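Local coordinates for protein putative C39-like peptidase (Bacillus anthracis, PDB 3ERV) that is probably a papain-like cysteine peptidase of the C39 type, though its function and substrates have not been established, at residues A154-D159 with W213-S218; V190-P195 with L200-P205. One frame throughout, in Å; residues are numbered along the deposited sequence.

Contact 1 (A154-D159 with W213-S218)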
ATOM      1  N   ALA A 154      -7.375  -5.408  11.101  1.00 57.54           N
ATOM      2  CA  ALA A 154      -8.044  -6.657  11.452  1.00 58.30           C
ATOM      3  C   ALA A 154      -9.110  -6.926  10.416  1.00 58.30           C
ATOM      4  O   ALA A 154      -9.572  -6.000   9.728  1.00 57.26           O
ATOM      5  CB  ALA A 154      -8.650  -6.590  12.873  1.00 58.09           C
ATOM      6  N   PRO A 155      -9.496  -8.204  10.281  1.00 59.10           N
ATOM      7  CA  PRO A 155     -10.501  -8.575   9.282  1.00 59.40           C
ATOM      8  C   PRO A 155     -11.813  -7.803   9.506  1.00 60.46           C
ATOM      9  O   PRO A 155     -12.196  -7.464  10.657  1.00 60.41           O
ATOM     10  CB  PRO A 155     -10.671 -10.081   9.496  1.00 59.92           C
ATOM     11  CG  PRO A 155      -9.338 -10.511  10.110  1.00 60.48           C
ATOM     12  CD  PRO A 155      -8.943  -9.368  10.995  1.00 58.93           C
ATOM     13  N   LEU A 156     -12.479  -7.462   8.415  1.00 60.71           N
ATOM     14  CA  LEU A 156     -13.671  -6.677   8.536  1.00 60.59           C
ATOM     15  C   LEU A 156     -14.823  -7.603   8.274  1.00 61.51           C
ATOM     16  O   LEU A 156     -14.712  -8.575   7.505  1.00 60.72           O
ATOM     17  CB  LEU A 156     -13.699  -5.523   7.527  1.00 60.89           C
ATOM     18  CG  LEU A 156     -12.707  -4.362   7.719  1.00 60.42           C
ATOM     19  CD1 LEU A 156     -12.694  -3.407   6.503  1.00 57.74           C
ATOM     20  CD2 LEU A 156     -12.950  -3.615   9.032  1.00 57.25           C
ATOM     21  N   ASP A 157     -15.927  -7.301   8.940  1.00 62.73           N
ATOM     22  CA  ASP A 157     -17.191  -7.916   8.651  1.00 64.36           C
ATOM     23  C   ASP A 157     -17.537  -7.659   7.196  1.00 63.98           C
ATOM     24  O   ASP A 157     -17.298  -6.572   6.674  1.00 63.48           O
ATOM     25  CB  ASP A 157     -18.237  -7.231   9.514  1.00 65.72           C
ATOM     26  CG  ASP A 157     -19.504  -8.030   9.634  1.00 70.46           C
ATOM     27  OD1 ASP A 157     -19.829  -8.370  10.801  1.00 75.68           O
ATOM     28  OD2 ASP A 157     -20.178  -8.303   8.590  1.00 73.23           O
ATOM     29  N   GLU A 158     -18.156  -8.644   6.570  1.00 64.23           N
ATOM     30  CA  GLU A 158     -18.532  -8.557   5.170  1.00 65.49           C
ATOM     31  C   GLU A 158     -19.375  -7.354   4.815  1.00 65.12           C
ATOM     32  O   GLU A 158     -19.313  -6.872   3.692  1.00 64.95           O
ATOM     33  CB  GLU A 158     -19.300  -9.811   4.751  1.00 66.37           C
ATOM     34  CG  GLU A 158     -18.428 -10.919   4.222  1.00 70.40           C
ATOM     35  CD  GLU A 158     -17.868 -10.589   2.841  1.00 77.64           C
ATOM     36  OE1 GLU A 158     -16.748 -11.069   2.534  1.00 79.02           O
ATOM     37  OE2 GLU A 158     -18.544  -9.834   2.077  1.00 80.28           O
ATOM     38  N   ASP A 159     -20.189  -6.881   5.754  1.00 65.14           N
ATOM     39  CA  ASP A 159     -21.120  -5.795   5.452  1.00 65.02           C
ATOM     40  C   ASP A 159     -20.447  -4.434   5.377  1.00 63.80           C
ATOM     41  O   ASP A 159     -21.055  -3.469   4.888  1.00 63.60           O
ATOM     42  CB  ASP A 159     -22.303  -5.769   6.437  1.00 66.12           C
ATOM     43  CG  ASP A 159     -21.867  -5.685   7.892  1.00 69.23           C
ATOM     44  OD1 ASP A 159     -20.669  -5.404   8.169  1.00 72.66           O
ATOM     45  OD2 ASP A 159     -22.747  -5.881   8.775  1.00 73.65           O
ATOM     46  N   TRP A 213      -4.898  -8.357   5.707  1.00 54.63           N
ATOM     47  CA  TRP A 213      -4.080  -8.274   4.460  1.00 54.29           C
ATOM     48  C   TRP A 213      -4.596  -9.244   3.402  1.00 54.45           C
ATOM     49  O   TRP A 213      -4.828  -8.864   2.243  1.00 53.42           O
ATOM     50  CB  TRP A 213      -2.595  -8.567   4.741  1.00 53.35           C
ATOM     51  CG  TRP A 213      -1.764  -8.573   3.490  1.00 54.13           C
ATOM     52  CD1 TRP A 213      -1.531  -7.516   2.640  1.00 54.52           C
ATOM     53  CD2 TRP A 213      -1.072  -9.699   2.924  1.00 56.87           C
ATOM     54  NE1 TRP A 213      -0.710  -7.918   1.589  1.00 54.98           N
ATOM     55  CE2 TRP A 213      -0.434  -9.252   1.735  1.00 55.87           C
ATOM     56  CE3 TRP A 213      -0.939 -11.044   3.302  1.00 57.16           C
ATOM     57  CZ2 TRP A 213       0.317 -10.103   0.931  1.00 58.16           C
ATOM     58  CZ3 TRP A 213      -0.195 -11.891   2.504  1.00 57.95           C
ATOM     59  CH2 TRP A 213       0.445 -11.415   1.339  1.00 59.62           C
ATOM     60  N   VAL A 214      -4.782 -10.501   3.816  1.00 54.50           N
ATOM     61  CA  VAL A 214      -5.335 -11.532   2.916  1.00 54.74           C
ATOM     62  C   VAL A 214      -6.749 -11.154   2.429  1.00 54.57           C
ATOM     63  O   VAL A 214      -7.090 -11.295   1.249  1.00 55.35           O
ATOM     64  CB  VAL A 214      -5.342 -12.930   3.602  1.00 54.40           C
ATOM     65  CG1 VAL A 214      -6.234 -13.886   2.816  1.00 53.87           C
ATOM     66  CG2 VAL A 214      -3.920 -13.488   3.715  1.00 53.61           C
ATOM     67  N   GLN A 215      -7.558 -10.651   3.357  1.00 54.75           N
ATOM     68  CA  GLN A 215      -8.905 -10.166   3.044  1.00 54.31           C
ATOM     69  C   GLN A 215      -8.956  -9.057   2.002  1.00 54.79           C
ATOM     70  O   GLN A 215      -9.872  -9.053   1.186  1.00 55.43           O
ATOM     71  CB  GLN A 215      -9.632  -9.678   4.304  1.00 54.08           C
ATOM     72  CG  GLN A 215     -11.030  -9.208   3.990  1.00 54.03           C
ATOM     73  CD  GLN A 215     -11.822  -8.912   5.238  1.00 56.36           C
ATOM     74  OE1 GLN A 215     -11.447  -8.089   6.070  1.00 55.04           O
ATOM     75  NE2 GLN A 215     -12.935  -9.586   5.371  1.00 56.50           N
ATOM     76  N   MET A 216      -7.995  -8.123   2.025  1.00 53.48           N
ATOM     77  CA  MET A 216      -7.907  -7.109   0.968  1.00 52.34           C
ATOM     78  C   MET A 216      -7.237  -7.572  -0.321  1.00 51.77           C
ATOM     79  O   MET A 216      -7.017  -6.762  -1.209  1.00 51.65           O
ATOM     80  CB  MET A 216      -7.226  -5.824   1.469  1.00 51.42           C
ATOM     81  CG  MET A 216      -8.074  -5.013   2.448  1.00 52.03           C
ATOM     82  SD  MET A 216      -9.614  -4.361   1.753  1.00 48.55           S
ATOM     83  CE  MET A 216      -9.030  -3.299   0.413  1.00 47.02           C
ATOM     84  N   GLY A 217      -6.902  -8.857  -0.448  1.00 51.49           N
ATOM     85  CA  GLY A 217      -6.474  -9.355  -1.737  1.00 49.92           C
ATOM     86  C   GLY A 217      -5.016  -9.780  -1.743  1.00 50.03           C
ATOM     87  O   GLY A 217      -4.439 -10.016  -2.802  1.00 49.36           O
ATOM     88  N   SER A 218      -4.414  -9.861  -0.566  1.00 49.47           N
ATOM     89  CA  SER A 218      -2.981 -10.172  -0.459  1.00 49.33           C
ATOM     90  C   SER A 218      -2.085  -9.251  -1.334  1.00 48.52           C
ATOM     91  O   SER A 218      -1.110  -9.716  -1.928  1.00 48.33           O
ATOM     92  CB  SER A 218      -2.747 -11.643  -0.833  1.00 50.12           C
ATOM     93  OG  SER A 218      -3.170 -12.486   0.230  1.00 50.89           O
TER
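The side-chain amide of Gln215 is met at its edge by the backbone of Leu156. Leu156 N donates to OE1 of Gln215 over a short 2.6 Å, the bond nearly straight at 172° and falling on a lone pair in the carbonyl plane. In the reverse sense Gln215 NE2 donates a hydrogen bond to Leu156 O at 3.0 Å, reaching a lone pair of that carbonyl, with the acceptor close to the amide plane. Because both partners belong to one residue, the paired bonds fix the flip of the amide and hold it edge-on to the loop, roughly coplanar with the Leu156 carbonyl it meets. Glutamine suits the place by offering a donor and an acceptor at the end of an arm; its CG stands anti to the backbone N (chi1 -179°) and the chain runs out extended. Pro155 comes beside the acceptor, its CA 3.4 Å from Gln215 OE1. The indole of Trp213, buried on the other side of the helix against Ile132 and Leu135, has Ser218 CA over the rim of one face. Gly217, with positive phi, is the C-prime residue, its N bonded to Val214 O and Ser218 N to Trp213 O: a Schellman motif, which ends helix 206-215 just beyond the glutamine that grips the loop.

Contact 2 (V190-P195 with L200-P205); sequences VYIRDP and LDVKVP
The side chain of Val202 passes slantwise across that of Ile192, with its CG1 only 3.4 Å from CG1 of Ile192, tighter than usual for two carbons. That methyl lies anti to the backbone N of Val202 (chi1 174°), which carries it onto the CG1 and CD1 of the isoleucine. The backbones of the same two residues are joined as well, Ile192 N donating to Val202 O at 3.0 Å. Val190 makes a similar close contact, CG2 to CG2 of Val204 at 3.4 Å, and Phe209 of the following helix packs on both valines and on Ile192, so branched apolar residues suit this face. The two segments form an antiparallel beta hairpin: Val190 and Val204 are a hydrogen-bonded pair, N to O at 3.0 Å in both directions, while Tyr191 and Lys203 are the non-hydrogen-bonded pair that follows. On the face of Tyr191, the aliphatic run of Lys203 lies alongside the phenol, CD 3.6 Å from Tyr191 CE1, and Tyr191 OH bonds to Asp186. Toward Leu200 the strands part: already at this level Val202 N and Ile192 O stand 4.3 Å apart, and a water accepts from that N at 2.7 Å and bonds to the O. Arg193 reaches Leu200 O through NH1 in a weak bond, and its NH2 is held by Val37 O. Next to it Asp194 OD1 bonds to His178 NE2, consistent with a Cys-His-Asp triad completed by Cys50.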
ATOM      1  N   VAL A 190       3.493  -7.358  14.058  1.00 59.20           N
ATOM      2  CA  VAL A 190       4.228  -6.790  12.922  1.00 57.23           C
ATOM      3  C   VAL A 190       4.488  -5.331  13.233  1.00 57.36           C
ATOM      4  O   VAL A 190       3.804  -4.739  14.084  1.00 56.48           O
ATOM      5  CB  VAL A 190       3.517  -6.896  11.546  1.00 56.79           C
ATOM      6  CG1 VAL A 190       3.339  -8.357  11.135  1.00 56.81           C
ATOM      7  CG2 VAL A 190       2.206  -6.137  11.532  1.00 55.74           C
ATOM      8  N   TYR A 191       5.491  -4.776  12.546  1.00 56.10           N
ATOM      9  CA  TYR A 191       5.912  -3.400  12.736  1.00 55.54           C
ATOM     10  C   TYR A 191       5.758  -2.653  11.401  1.00 53.83           C
ATOM     11  O   TYR A 191       6.205  -3.141  10.353  1.00 52.90           O
ATOM     12  CB  TYR A 191       7.368  -3.384  13.231  1.00 56.22           C
ATOM     13  CG  TYR A 191       7.505  -4.068  14.574  1.00 58.29           C
ATOM     14  CD1 TYR A 191       7.420  -3.334  15.756  1.00 61.29           C
ATOM     15  CD2 TYR A 191       7.699  -5.445  14.661  1.00 59.30           C
ATOM     16  CE1 TYR A 191       7.521  -3.955  16.998  1.00 62.96           C
ATOM     17  CE2 TYR A 191       7.801  -6.087  15.902  1.00 63.16           C
ATOM     18  CZ  TYR A 191       7.712  -5.334  17.062  1.00 64.96           C
ATOM     19  OH  TYR A 191       7.820  -5.947  18.294  1.00 67.07           O
ATOM     20  N   ILE A 192       5.107  -1.494  11.425  1.00 52.35           N
ATOM     21  CA  ILE A 192       4.834  -0.800  10.181  1.00 51.08           C
ATOM     22  C   ILE A 192       5.230   0.672  10.213  1.00 50.59           C
ATOM     23  O   ILE A 192       5.434   1.258  11.290  1.00 50.23           O
ATOM     24  CB  ILE A 192       3.341  -0.907   9.812  1.00 51.51           C
ATOM     25  CG1 ILE A 192       2.497  -0.176  10.864  1.00 51.28           C
ATOM     26  CG2 ILE A 192       2.916  -2.389   9.664  1.00 50.14           C
ATOM     27  CD1 ILE A 192       1.013  -0.257  10.622  1.00 51.49           C
ATOM     28  N   ARG A 193       5.337   1.255   9.014  1.00 49.50           N
ATOM     29  CA  ARG A 193       5.257   2.716   8.814  1.00 48.64           C
ATOM     30  C   ARG A 193       3.858   3.029   8.274  1.00 48.23           C
ATOM     31  O   ARG A 193       3.460   2.549   7.202  1.00 47.62           O
ATOM     32  CB  ARG A 193       6.324   3.209   7.814  1.00 48.13           C
ATOM     33  CG  ARG A 193       7.740   3.136   8.328  1.00 47.95           C
ATOM     34  CD  ARG A 193       8.189   4.369   9.100  1.00 45.59           C
ATOM     35  NE  ARG A 193       9.610   4.170   9.384  1.00 48.84           N
ATOM     36  CZ  ARG A 193      10.114   3.745  10.533  1.00 48.42           C
ATOM     37  NH1 ARG A 193       9.296   3.528  11.579  1.00 45.39           N
ATOM     38  NH2 ARG A 193      11.441   3.559  10.633  1.00 45.79           N
ATOM     39  N   ASP A 194       3.103   3.815   9.030  1.00 47.99           N
ATOM     40  CA  ASP A 194       1.750   4.180   8.654  1.00 48.26           C
ATOM     41  C   ASP A 194       1.690   5.681   8.341  1.00 47.90           C
ATOM     42  O   ASP A 194       1.842   6.510   9.262  1.00 48.40           O
ATOM     43  CB  ASP A 194       0.828   3.847   9.822  1.00 48.97           C
ATOM     44  CG  ASP A 194      -0.622   4.052   9.492  1.00 50.89           C
ATOM     45  OD1 ASP A 194      -0.955   4.970   8.697  1.00 50.28           O
ATOM     46  OD2 ASP A 194      -1.425   3.258  10.034  1.00 56.29           O
ATOM     47  N   PRO A 195       1.465   6.037   7.052  1.00 47.18           N
ATOM     48  CA  PRO A 195       1.508   7.434   6.605  1.00 47.20           C
ATOM     49  C   PRO A 195       0.441   8.327   7.258  1.00 48.66           C
ATOM     50  O   PRO A 195       0.504   9.545   7.122  1.00 48.44           O
ATOM     51  CB  PRO A 195       1.299   7.350   5.072  1.00 46.74           C
ATOM     52  CG  PRO A 195       0.695   5.997   4.818  1.00 46.15           C
ATOM     53  CD  PRO A 195       1.097   5.092   5.964  1.00 46.82           C
ATOM     54  N   LEU A 200       7.280   6.624  14.694  1.00 65.82           N
ATOM     55  CA  LEU A 200       8.210   5.601  14.244  1.00 65.71           C
ATOM     56  C   LEU A 200       7.926   4.269  14.863  1.00 65.88           C
ATOM     57  O   LEU A 200       8.543   3.276  14.513  1.00 65.48           O
ATOM     58  CB  LEU A 200       9.615   5.976  14.663  1.00 65.57           C
ATOM     59  CG  LEU A 200       9.951   7.383  14.217  1.00 66.57           C
ATOM     60  CD1 LEU A 200      11.248   7.859  14.833  1.00 65.35           C
ATOM     61  CD2 LEU A 200      10.028   7.355  12.709  1.00 67.70           C
ATOM     62  N   ASP A 201       7.017   4.233  15.819  1.00 66.47           N
ATOM     63  CA  ASP A 201       6.835   3.005  16.569  1.00 67.33           C
ATOM     64  C   ASP A 201       5.400   2.601  16.482  1.00 66.68           C
ATOM     65  O   ASP A 201       4.571   3.111  17.216  1.00 67.13           O
ATOM     66  CB  ASP A 201       7.228   3.211  18.030  1.00 68.50           C
ATOM     67  CG  ASP A 201       8.720   3.388  18.209  1.00 72.06           C
ATOM     68  OD1 ASP A 201       9.476   2.542  17.681  1.00 74.70           O
ATOM     69  OD2 ASP A 201       9.141   4.352  18.894  1.00 75.86           O
ATOM     70  N   VAL A 202       5.096   1.709  15.554  1.00 65.33           N
ATOM     71  CA  VAL A 202       3.726   1.287  15.359  1.00 64.16           C
ATOM     72  C   VAL A 202       3.749  -0.218  15.224  1.00 64.39           C
ATOM     73  O   VAL A 202       4.274  -0.760  14.242  1.00 64.76           O
ATOM     74  CB  VAL A 202       3.082   1.881  14.061  1.00 63.51           C
ATOM     75  CG1 VAL A 202       1.722   1.287  13.844  1.00 62.14           C
ATOM     76  CG2 VAL A 202       2.977   3.388  14.100  1.00 62.10           C
ATOM     77  N   LYS A 203       3.222  -0.921  16.214  1.00 64.27           N
ATOM     78  CA  LYS A 203       3.117  -2.366  16.060  1.00 64.30           C
ATOM     79  C   LYS A 203       1.711  -2.794  16.271  1.00 64.08           C
ATOM     80  O   LYS A 203       0.984  -2.154  17.005  1.00 64.40           O
ATOM     81  CB  LYS A 203       4.037  -3.105  17.009  1.00 64.53           C
ATOM     82  CG  LYS A 203       3.660  -3.029  18.430  1.00 65.55           C
ATOM     83  CD  LYS A 203       4.741  -3.725  19.218  1.00 69.13           C
ATOM     84  CE  LYS A 203       4.238  -4.282  20.527  1.00 67.83           C
ATOM     85  NZ  LYS A 203       5.066  -5.483  20.848  1.00 71.36           N
ATOM     86  N   VAL A 204       1.313  -3.850  15.583  1.00 64.25           N
ATOM     87  CA  VAL A 204      -0.054  -4.291  15.637  1.00 64.18           C
ATOM     88  C   VAL A 204       0.013  -5.792  15.746  1.00 64.18           C
ATOM     89  O   VAL A 204       0.989  -6.384  15.305  1.00 64.06           O
ATOM     90  CB  VAL A 204      -0.860  -3.860  14.377  1.00 64.16           C
ATOM     91  CG1 VAL A 204      -0.743  -2.366  14.161  1.00 64.76           C
ATOM     92  CG2 VAL A 204      -0.389  -4.618  13.144  1.00 64.60           C
ATOM     93  N   PRO A 205      -1.006  -6.398  16.388  1.00 64.50           N
ATOM     94  CA  PRO A 205      -1.185  -7.847  16.494  1.00 64.25           C
ATOM     95  C   PRO A 205      -1.031  -8.535  15.146  1.00 64.08           C
ATOM     96  O   PRO A 205      -1.803  -8.277  14.207  1.00 63.37           O
ATOM     97  CB  PRO A 205      -2.634  -8.005  16.999  1.00 64.08           C
ATOM     98  CG  PRO A 205      -2.998  -6.670  17.620  1.00 65.12           C
ATOM     99  CD  PRO A 205      -1.932  -5.650  17.269  1.00 64.33           C
TER
HETATM  100  O   HOH W   1       6.887   1.080  13.615  1.00 62.36           O
HETATM  101  O   HOH W   2      11.374   2.554  13.309  1.00 60.13           O

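How the contacts relate
From the N terminus, the chain leaves strand 145-150 and enters the loop holding 154-159, the first side of contact 1, which closes only when the chain returns at 213-218. Within that long excursion lie strands 162-166 and 169-173 and then strand 177-185, which pairs with 189-193. Contact 2 follows as a much smaller loop, 190-195 closed on 200-205, lying wholly within the span of contact 1, so the two nest and do not cross. Strand 203-205 leads straight into helix 206-215, whose end supplies contact 1. Thus the hairpin at the sheet edge and the surface loop are joined through one helix, their centres about 18 Å apart.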